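Hypothetical protein PH1933 (PDB 1WWZ) is of unknown function but binds acetyl coenzyme A and, as a member of the GNAT family, is probably an acyltransferase. Local coordinates at residues G68-D73 / G86-F91; S78-R83 / T120-V125. All coordinates share one frame; numbering follows the deposited sequence.

Contact 1: residues G68-D73 / G86-F91; sequences GFIVCD and GAIHEF. With ACO (acetyl coenzyme *a), chain C.
V71 and D73 pair with the strand 86-91 through antiparallel backbone bonds: D73 N meets A87 O at 2.8 Å and almost straight (179°), A87 N returns a bond to D73 O, H89 N gives to V71 O, and V71 N to E90 O. One side-chain bond is added: H89 NE2 meets D73 OD2 at 2.8 Å; the oxygen lies in the ring plane and accepts on its anti lone pair, with the carboxylate turned 66° from the ring. A histidine N-H so placed would probably help offset the charge of the buried aspartate, whose OD1 is hydrogen-bonded to D75 N. The two strands form a beta hairpin in the middle of the GNAT sheet, with the classic beta bulge usual in this family where H89 and E90 both bond V71, and the second contributes to the cofactor site: F91 O accepts from ACO N4P at 2.7 Å. E90 bends at chi2 (48°), which turns CD away from strand 68-73; OE2 accepts from F91 N above the carboxylate plane, and Y28 OH also bonds this oxygen. On the apolar face of I70 and I88, CG of F91 is anti to the backbone N; the ring has I70 CD1 over one face, 4.1 Å from the centroid, and the cofactor methyl CEP centred over the other. An alanine here would probably leave a gap between I70 and the pantetheine methyl. Behind I70 lie L106 and C110 of helix 102-115.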
loop_
_atom_site.group_PDB
_atom_site.type_symbol
_atom_site.label_atom_id
_atom_site.label_comp_id
_atom_site.label_asym_id
_atom_site.label_seq_id
_atom_site.Cartn_x
_atom_site.Cartn_y
_atom_site.Cartn_z
ATOM N N GLY A 68 0.633 -0.387 -15.977
ATOM C CA GLY A 68 0.218 -1.583 -15.271
ATOM C C GLY A 68 -1.201 -1.436 -14.765
ATOM O O GLY A 68 -1.726 -0.326 -14.708
ATOM N N PHE A 69 -1.837 -2.549 -14.418
ATOM C CA PHE A 69 -3.193 -2.483 -13.900
ATOM C C PHE A 69 -3.576 -3.729 -13.133
ATOM O O PHE A 69 -2.929 -4.772 -13.240
ATOM C CB PHE A 69 -4.201 -2.194 -15.035
ATOM C CG PHE A 69 -4.395 -3.327 -16.011
ATOM C CD1 PHE A 69 -5.421 -4.250 -15.832
ATOM C CD2 PHE A 69 -3.587 -3.439 -17.142
ATOM C CE1 PHE A 69 -5.648 -5.266 -16.767
ATOM C CE2 PHE A 69 -3.803 -4.451 -18.084
ATOM C CZ PHE A 69 -4.834 -5.366 -17.897
ATOM N N ILE A 70 -4.615 -3.600 -12.322
ATOM C CA ILE A 70 -5.103 -4.717 -11.534
ATOM C C ILE A 70 -6.618 -4.590 -11.506
ATOM O O ILE A 70 -7.155 -3.482 -11.441
ATOM C CB ILE A 70 -4.491 -4.705 -10.099
ATOM C CG1 ILE A 70 -4.888 -5.980 -9.352
ATOM C CG2 ILE A 70 -4.921 -3.451 -9.338
ATOM C CD1 ILE A 70 -4.081 -6.209 -8.067
ATOM N N VAL A 71 -7.300 -5.723 -11.596
ATOM C CA VAL A 71 -8.758 -5.748 -11.609
ATOM C C VAL A 71 -9.243 -6.395 -10.326
ATOM O O VAL A 71 -9.029 -7.583 -10.109
ATOM C CB VAL A 71 -9.265 -6.549 -12.820
ATOM C CG1 VAL A 71 -10.788 -6.587 -12.831
ATOM C CG2 VAL A 71 -8.734 -5.915 -14.102
ATOM N N CYS A 72 -9.892 -5.592 -9.487
ATOM C CA CYS A 72 -10.390 -6.036 -8.186
ATOM C C CYS A 72 -11.912 -6.133 -8.181
ATOM O O CYS A 72 -12.601 -5.152 -8.447
ATOM C CB CYS A 72 -9.927 -5.049 -7.117
ATOM S SG CYS A 72 -8.210 -4.504 -7.352
ATOM N N ASP A 73 -12.427 -7.316 -7.865
ATOM C CA ASP A 73 -13.869 -7.556 -7.848
ATOM C C ASP A 73 -14.378 -7.736 -6.420
ATOM O O ASP A 73 -14.091 -8.745 -5.785
ATOM C CB ASP A 73 -14.180 -8.819 -8.656
ATOM C CG ASP A 73 -15.646 -8.932 -9.034
ATOM O OD1 ASP A 73 -16.499 -8.394 -8.297
ATOM O OD2 ASP A 73 -15.939 -9.572 -10.066
ATOM N N GLY A 86 -13.873 -11.452 -2.378
ATOM C CA GLY A 86 -13.206 -10.491 -3.231
ATOM C C GLY A 86 -12.360 -11.314 -4.179
ATOM O O GLY A 86 -11.988 -12.442 -3.857
ATOM N N ALA A 87 -12.072 -10.775 -5.356
ATOM C CA ALA A 87 -11.262 -11.508 -6.315
ATOM C C ALA A 87 -10.377 -10.572 -7.106
ATOM O O ALA A 87 -10.685 -9.395 -7.247
ATOM C CB ALA A 87 -12.164 -12.293 -7.275
ATOM N N ILE A 88 -9.260 -11.104 -7.594
ATOM C CA ILE A 88 -8.345 -10.359 -8.444
ATOM C C ILE A 88 -8.468 -11.097 -9.771
ATOM O O ILE A 88 -8.074 -12.256 -9.867
ATOM C CB ILE A 88 -6.877 -10.441 -7.949
ATOM C CG1 ILE A 88 -6.764 -9.858 -6.535
ATOM C CG2 ILE A 88 -5.968 -9.676 -8.912
ATOM C CD1 ILE A 88 -5.351 -9.887 -5.940
ATOM N N HIS A 89 -9.037 -10.443 -10.781
ATOM C CA HIS A 89 -9.225 -11.075 -12.086
ATOM C C HIS A 89 -8.020 -10.959 -13.004
ATOM O O HIS A 89 -7.790 -11.829 -13.840
ATOM C CB HIS A 89 -10.437 -10.480 -12.803
ATOM C CG HIS A 89 -11.744 -10.817 -12.160
ATOM N ND1 HIS A 89 -12.128 -12.111 -11.893
ATOM C CD2 HIS A 89 -12.771 -10.027 -11.761
ATOM C CE1 HIS A 89 -13.336 -12.107 -11.357
ATOM N NE2 HIS A 89 -13.749 -10.856 -11.266
ATOM N N GLU A 90 -7.271 -9.875 -12.861
ATOM C CA GLU A 90 -6.098 -9.657 -13.692
ATOM C C GLU A 90 -5.127 -8.754 -12.948
ATOM O O GLU A 90 -5.531 -7.960 -12.107
ATOM C CB GLU A 90 -6.498 -9.027 -15.027
ATOM C CG GLU A 90 -5.356 -9.028 -16.026
ATOM C CD GLU A 90 -4.685 -10.384 -16.108
ATOM O OE1 GLU A 90 -5.277 -11.305 -16.710
ATOM O OE2 GLU A 90 -3.574 -10.538 -15.553
ATOM N N PHE A 91 -3.846 -8.875 -13.272
ATOM C CA PHE A 91 -2.813 -8.105 -12.593
ATOM C C PHE A 91 -1.573 -8.189 -13.471
ATOM O O PHE A 91 -0.973 -9.253 -13.604
ATOM C CB PHE A 91 -2.575 -8.753 -11.227
ATOM C CG PHE A 91 -1.491 -8.115 -10.410
ATOM C CD1 PHE A 91 -1.185 -6.766 -10.542
ATOM C CD2 PHE A 91 -0.822 -8.866 -9.447
ATOM C CE1 PHE A 91 -0.229 -6.171 -9.720
ATOM C CE2 PHE A 91 0.137 -8.280 -8.619
ATOM C CZ PHE A 91 0.431 -6.931 -8.757
HETATM N N1A ACO C . 10.666 -13.712 -9.102
HETATM C C2A ACO C . 10.690 -13.630 -7.771
HETATM N N3A ACO C . 9.975 -12.757 -7.000
HETATM C C4A ACO C . 9.166 -11.896 -7.758
HETATM C C5A ACO C . 9.092 -11.911 -9.137
HETATM C C6A ACO C . 9.907 -12.890 -9.840
HETATM N N6A ACO C . 9.920 -12.974 -11.175
HETATM N N7A ACO C . 8.214 -10.930 -9.583
HETATM C C8A ACO C . 7.782 -10.366 -8.488
HETATM N N9A ACO C . 8.315 -10.904 -7.321
HETATM C C1B ACO C . 8.075 -10.534 -5.936
HETATM C C2B ACO C . 9.285 -9.906 -5.223
HETATM O O2B ACO C . 9.138 -10.193 -3.817
HETATM C C3B ACO C . 9.183 -8.416 -5.645
HETATM O O3B ACO C . 9.827 -7.653 -4.605
HETATM P P3B ACO C . 11.370 -7.200 -4.568
HETATM O O7A ACO C . 12.122 -8.496 -4.540
HETATM O O8A ACO C . 11.513 -6.448 -3.331
HETATM O O9A ACO C . 11.607 -6.396 -5.787
HETATM C C4B ACO C . 7.696 -8.179 -5.642
HETATM O O4B ACO C . 7.125 -9.509 -5.794
HETATM C C5B ACO C . 7.155 -7.410 -6.828
HETATM O O5B ACO C . 7.900 -6.251 -7.157
HETATM P P1A ACO C . 7.308 -5.253 -8.244
HETATM O O1A ACO C . 8.436 -4.547 -8.851
HETATM O O2A ACO C . 6.238 -4.412 -7.576
HETATM O O3A ACO C . 6.789 -6.331 -9.366
HETATM P P2A ACO C . 6.080 -6.025 -10.707
HETATM O O4A ACO C . 6.932 -6.682 -11.717
HETATM O O5A ACO C . 5.899 -4.551 -10.792
HETATM O O6A ACO C . 4.681 -6.703 -10.635
HETATM C CBP ACO C . 3.606 -8.736 -11.613
HETATM C CCP ACO C . 4.455 -8.176 -10.497
HETATM C CDP ACO C . 3.365 -10.245 -11.273
HETATM C CEP ACO C . 2.273 -7.959 -11.704
HETATM C CAP ACO C . 4.407 -8.565 -12.960
HETATM O OAP ACO C . 5.617 -9.314 -12.881
HETATM C C9P ACO C . 3.674 -9.038 -14.242
HETATM O O9P ACO C . 3.000 -8.270 -14.915
HETATM N N8P ACO C . 3.814 -10.363 -14.573
HETATM C C7P ACO C . 3.181 -10.997 -15.756
HETATM C C6P ACO C . 1.656 -11.188 -15.626
HETATM C C5P ACO C . 1.278 -12.059 -14.454
HETATM O O5P ACO C . 1.869 -13.149 -14.239
HETATM N N4P ACO C . 0.298 -11.667 -13.654
HETATM C C3P ACO C . -0.349 -12.222 -12.461
HETATM C C2P ACO C . -1.358 -13.240 -13.002
HETATM S S1P ACO C . -2.264 -13.955 -11.524
HETATM C C ACO C . -3.537 -13.104 -11.550
HETATM O O ACO C . -3.878 -12.147 -12.389
HETATM C CH3 ACO C . -4.844 -13.135 -10.546
#

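Contact 2: residues S78-R83 / T120-V125; sequences SKYEGR and TIELWV. With ACO (acetyl coenzyme *a), chain C.
This is a polar, partly buried contact between the tight turn that joins strands 65-78 and 83-93 and the side chains of strand 120-126, near the edge of the protein. S78 OG donates a hydrogen bond to E122 OE1 over 2.6 Å, approaching on the syn side, 18° out of the carboxylate plane. The extended E122 chain, CG anti to its backbone N (chi1 177°), carries the carboxylate across to the turn. S78 OG also accepts from E81 N at 3.1 Å, an ST motif, so a small hydroxyl residue can serve turn and strand at once. G82 and R83 both face S78 in a G1 bulge, where the positive phi of G82 favours glycine. E81 OE2 lies 4.5 Å from E122 OE1, and R152 probably eases this repulsion by salt bridges to both. Farther along, Y80 CE2 touches W124 CZ2 at 3.5 Å, in the plane of the indole at its edge; the rings are inclined at 60°. R83 NH2, bridged to D119, comes 3.1 Å from T120 OG1. On the neighbouring strands, V85 of 83-93 touches S78 and T120, I154 of 150-156 touches T120 and E122, and L123 and V125 pack on helix 130-138.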
loop_
_atom_site.group_PDB
_atom_site.type_symbol
_atom_site.label_atom_id
_atom_site.label_comp_id
_atom_site.label_asym_id
_atom_site.label_seq_id
_atom_site.Cartn_x
_atom_site.Cartn_y
_atom_site.Cartn_z
ATOM N N SER A 78 -17.639 -17.422 -4.978
ATOM C CA SER A 78 -16.730 -18.558 -5.052
ATOM C C SER A 78 -17.428 -19.831 -4.600
ATOM O O SER A 78 -17.915 -19.914 -3.475
ATOM C CB SER A 78 -15.506 -18.319 -4.170
ATOM O OG SER A 78 -14.765 -19.522 -4.029
ATOM N N LYS A 79 -17.465 -20.822 -5.484
ATOM C CA LYS A 79 -18.093 -22.100 -5.173
ATOM C C LYS A 79 -17.274 -22.820 -4.112
ATOM O O LYS A 79 -17.793 -23.657 -3.378
ATOM C CB LYS A 79 -18.184 -22.961 -6.435
ATOM C CG LYS A 79 -18.936 -22.295 -7.583
ATOM C CD LYS A 79 -18.971 -23.183 -8.824
ATOM C CE LYS A 79 -19.781 -24.445 -8.584
ATOM N NZ LYS A 79 -21.198 -24.110 -8.289
ATOM N N TYR A 80 -15.990 -22.482 -4.028
ATOM C CA TYR A 80 -15.102 -23.101 -3.052
ATOM C C TYR A 80 -15.343 -22.544 -1.649
ATOM O O TYR A 80 -15.308 -23.286 -0.669
ATOM C CB TYR A 80 -13.651 -22.882 -3.476
ATOM C CG TYR A 80 -13.366 -23.419 -4.855
ATOM C CD1 TYR A 80 -13.215 -24.788 -5.077
ATOM C CD2 TYR A 80 -13.294 -22.559 -5.950
ATOM C CE1 TYR A 80 -12.996 -25.288 -6.360
ATOM C CE2 TYR A 80 -13.077 -23.044 -7.229
ATOM C CZ TYR A 80 -12.929 -24.407 -7.431
ATOM O OH TYR A 80 -12.713 -24.880 -8.701
ATOM N N GLU A 81 -15.599 -21.242 -1.555
ATOM C CA GLU A 81 -15.862 -20.611 -0.264
ATOM C C GLU A 81 -17.367 -20.618 -0.003
ATOM O O GLU A 81 -17.825 -20.295 1.094
ATOM C CB GLU A 81 -15.352 -19.168 -0.253
ATOM C CG GLU A 81 -13.867 -19.019 -0.546
ATOM C CD GLU A 81 -12.996 -19.796 0.423
ATOM O OE1 GLU A 81 -13.195 -19.658 1.646
ATOM O OE2 GLU A 81 -12.107 -20.540 -0.038
ATOM N N GLY A 82 -18.130 -20.976 -1.031
ATOM C CA GLY A 82 -19.575 -21.031 -0.909
ATOM C C GLY A 82 -20.244 -19.707 -0.594
ATOM O O GLY A 82 -21.334 -19.689 -0.022
ATOM N N ARG A 83 -19.610 -18.598 -0.967
ATOM C CA ARG A 83 -20.174 -17.282 -0.697
ATOM C C ARG A 83 -19.461 -16.188 -1.485
ATOM O O ARG A 83 -18.487 -16.451 -2.187
ATOM C CB ARG A 83 -20.082 -16.979 0.800
ATOM C CG ARG A 83 -18.659 -16.978 1.330
ATOM C CD ARG A 83 -18.628 -17.096 2.845
ATOM N NE ARG A 83 -17.255 -17.146 3.344
ATOM C CZ ARG A 83 -16.508 -16.071 3.573
ATOM N NH1 ARG A 83 -17.009 -14.867 3.352
ATOM N NH2 ARG A 83 -15.265 -16.194 4.020
ATOM N N THR A 120 -12.311 -11.975 2.600
ATOM C CA THR A 120 -11.581 -13.004 1.875
ATOM C C THR A 120 -11.324 -12.557 0.440
ATOM O O THR A 120 -12.197 -11.967 -0.195
ATOM C CB THR A 120 -12.389 -14.314 1.831
ATOM O OG1 THR A 120 -12.675 -14.744 3.165
ATOM C CG2 THR A 120 -11.610 -15.397 1.117
ATOM N N ILE A 121 -10.121 -12.826 -0.058
ATOM C CA ILE A 121 -9.768 -12.479 -1.429
ATOM C C ILE A 121 -9.249 -13.739 -2.109
ATOM O O ILE A 121 -8.343 -14.402 -1.608
ATOM C CB ILE A 121 -8.688 -11.383 -1.490
ATOM C CG1 ILE A 121 -9.198 -10.118 -0.792
ATOM C CG2 ILE A 121 -8.347 -11.065 -2.952
ATOM C CD1 ILE A 121 -8.165 -9.021 -0.671
ATOM N N GLU A 122 -9.838 -14.062 -3.254
ATOM C CA GLU A 122 -9.478 -15.260 -4.004
ATOM C C GLU A 122 -8.886 -14.926 -5.372
ATOM O O GLU A 122 -9.219 -13.901 -5.970
ATOM C CB GLU A 122 -10.734 -16.126 -4.164
ATOM C CG GLU A 122 -10.574 -17.397 -4.977
ATOM C CD GLU A 122 -11.894 -18.138 -5.111
ATOM O OE1 GLU A 122 -12.235 -18.943 -4.217
ATOM O OE2 GLU A 122 -12.607 -17.896 -6.107
ATOM N N LEU A 123 -8.000 -15.790 -5.859
ATOM C CA LEU A 123 -7.387 -15.589 -7.168
ATOM C C LEU A 123 -6.844 -16.897 -7.718
ATOM O O LEU A 123 -6.628 -17.857 -6.976
ATOM C CB LEU A 123 -6.250 -14.556 -7.084
ATOM C CG LEU A 123 -5.029 -14.940 -6.234
ATOM C CD1 LEU A 123 -4.090 -15.832 -7.051
ATOM C CD2 LEU A 123 -4.283 -13.682 -5.796
ATOM N N TRP A 124 -6.647 -16.928 -9.030
ATOM C CA TRP A 124 -6.090 -18.088 -9.706
ATOM C C TRP A 124 -4.853 -17.610 -10.451
ATOM O O TRP A 124 -4.876 -16.569 -11.114
ATOM C CB TRP A 124 -7.089 -18.692 -10.696
ATOM C CG TRP A 124 -8.248 -19.381 -10.049
ATOM C CD1 TRP A 124 -9.436 -18.819 -9.671
ATOM C CD2 TRP A 124 -8.338 -20.772 -9.717
ATOM N NE1 TRP A 124 -10.262 -19.778 -9.133
ATOM C CE2 TRP A 124 -9.613 -20.985 -9.150
ATOM C CE3 TRP A 124 -7.464 -21.862 -9.850
ATOM C CZ2 TRP A 124 -10.037 -22.246 -8.710
ATOM C CZ3 TRP A 124 -7.885 -23.115 -9.413
ATOM C CH2 TRP A 124 -9.163 -23.295 -8.851
ATOM N N VAL A 125 -3.771 -18.368 -10.332
ATOM C CA VAL A 125 -2.523 -18.011 -10.983
ATOM C C VAL A 125 -1.911 -19.243 -11.641
ATOM O O VAL A 125 -2.105 -20.365 -11.171
ATOM C CB VAL A 125 -1.535 -17.398 -9.950
ATOM C CG1 VAL A 125 -1.352 -18.346 -8.776
ATOM C CG2 VAL A 125 -0.204 -17.093 -10.610
HETATM N N1A ACO C . 10.666 -13.712 -9.102
HETATM C C2A ACO C . 10.690 -13.630 -7.771
HETATM N N3A ACO C . 9.975 -12.757 -7.000
HETATM C C4A ACO C . 9.166 -11.896 -7.758
HETATM C C5A ACO C . 9.092 -11.911 -9.137
HETATM C C6A ACO C . 9.907 -12.890 -9.840
HETATM N N6A ACO C . 9.920 -12.974 -11.175
HETATM N N7A ACO C . 8.214 -10.930 -9.583
HETATM C C8A ACO C . 7.782 -10.366 -8.488
HETATM N N9A ACO C . 8.315 -10.904 -7.321
HETATM C C1B ACO C . 8.075 -10.534 -5.936
HETATM C C2B ACO C . 9.285 -9.906 -5.223
HETATM O O2B ACO C . 9.138 -10.193 -3.817
HETATM C C3B ACO C . 9.183 -8.416 -5.645
HETATM O O3B ACO C . 9.827 -7.653 -4.605
HETATM P P3B ACO C . 11.370 -7.200 -4.568
HETATM O O7A ACO C . 12.122 -8.496 -4.540
HETATM O O8A ACO C . 11.513 -6.448 -3.331
HETATM O O9A ACO C . 11.607 -6.396 -5.787
HETATM C C4B ACO C . 7.696 -8.179 -5.642
HETATM O O4B ACO C . 7.125 -9.509 -5.794
HETATM C C5B ACO C . 7.155 -7.410 -6.828
HETATM O O5B ACO C . 7.900 -6.251 -7.157
HETATM P P1A ACO C . 7.308 -5.253 -8.244
HETATM O O1A ACO C . 8.436 -4.547 -8.851
HETATM O O2A ACO C . 6.238 -4.412 -7.576
HETATM O O3A ACO C . 6.789 -6.331 -9.366
HETATM P P2A ACO C . 6.080 -6.025 -10.707
HETATM O O4A ACO C . 6.932 -6.682 -11.717
HETATM O O5A ACO C . 5.899 -4.551 -10.792
HETATM O O6A ACO C . 4.681 -6.703 -10.635
HETATM C CBP ACO C . 3.606 -8.736 -11.613
HETATM C CCP ACO C . 4.455 -8.176 -10.497
HETATM C CDP ACO C . 3.365 -10.245 -11.273
HETATM C CEP ACO C . 2.273 -7.959 -11.704
HETATM C CAP ACO C . 4.407 -8.565 -12.960
HETATM O OAP ACO C . 5.617 -9.314 -12.881
HETATM C C9P ACO C . 3.674 -9.038 -14.242
HETATM O O9P ACO C . 3.000 -8.270 -14.915
HETATM N N8P ACO C . 3.814 -10.363 -14.573
HETATM C C7P ACO C . 3.181 -10.997 -15.756
HETATM C C6P ACO C . 1.656 -11.188 -15.626
HETATM C C5P ACO C . 1.278 -12.059 -14.454
HETATM O O5P ACO C . 1.869 -13.149 -14.239
HETATM N N4P ACO C . 0.298 -11.667 -13.654
HETATM C C3P ACO C . -0.349 -12.222 -12.461
HETATM C C2P ACO C . -1.358 -13.240 -13.002
HETATM S S1P ACO C . -2.264 -13.955 -11.524
HETATM C C ACO C . -3.537 -13.104 -11.550
HETATM O O ACO C . -3.878 -12.147 -12.389
HETATM C CH3 ACO C . -4.844 -13.135 -10.546
#

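In the fold
Contacts 1 and 2 both reach the same sheet, their centres about 13 Å apart, and they meet where strand 83-93 runs beside strand 120-126. G86 is the joint: its N lies 2.8 Å from T120 O and its O 2.8 Å from E122 N, both probable hydrogen bonds. Next to it I88 CD1 packs on L123 CD2 at 3.9 Å. The same acetyl coenzyme A reaches both contacts, with its acetyl methyl CH3 3.4 Å from I88 O and 3.5 Å from W124 O. The acetyl end thus lies between these two parallel strands, as in other GNAT proteins, while the polar turn of contact 2 lies at their far end.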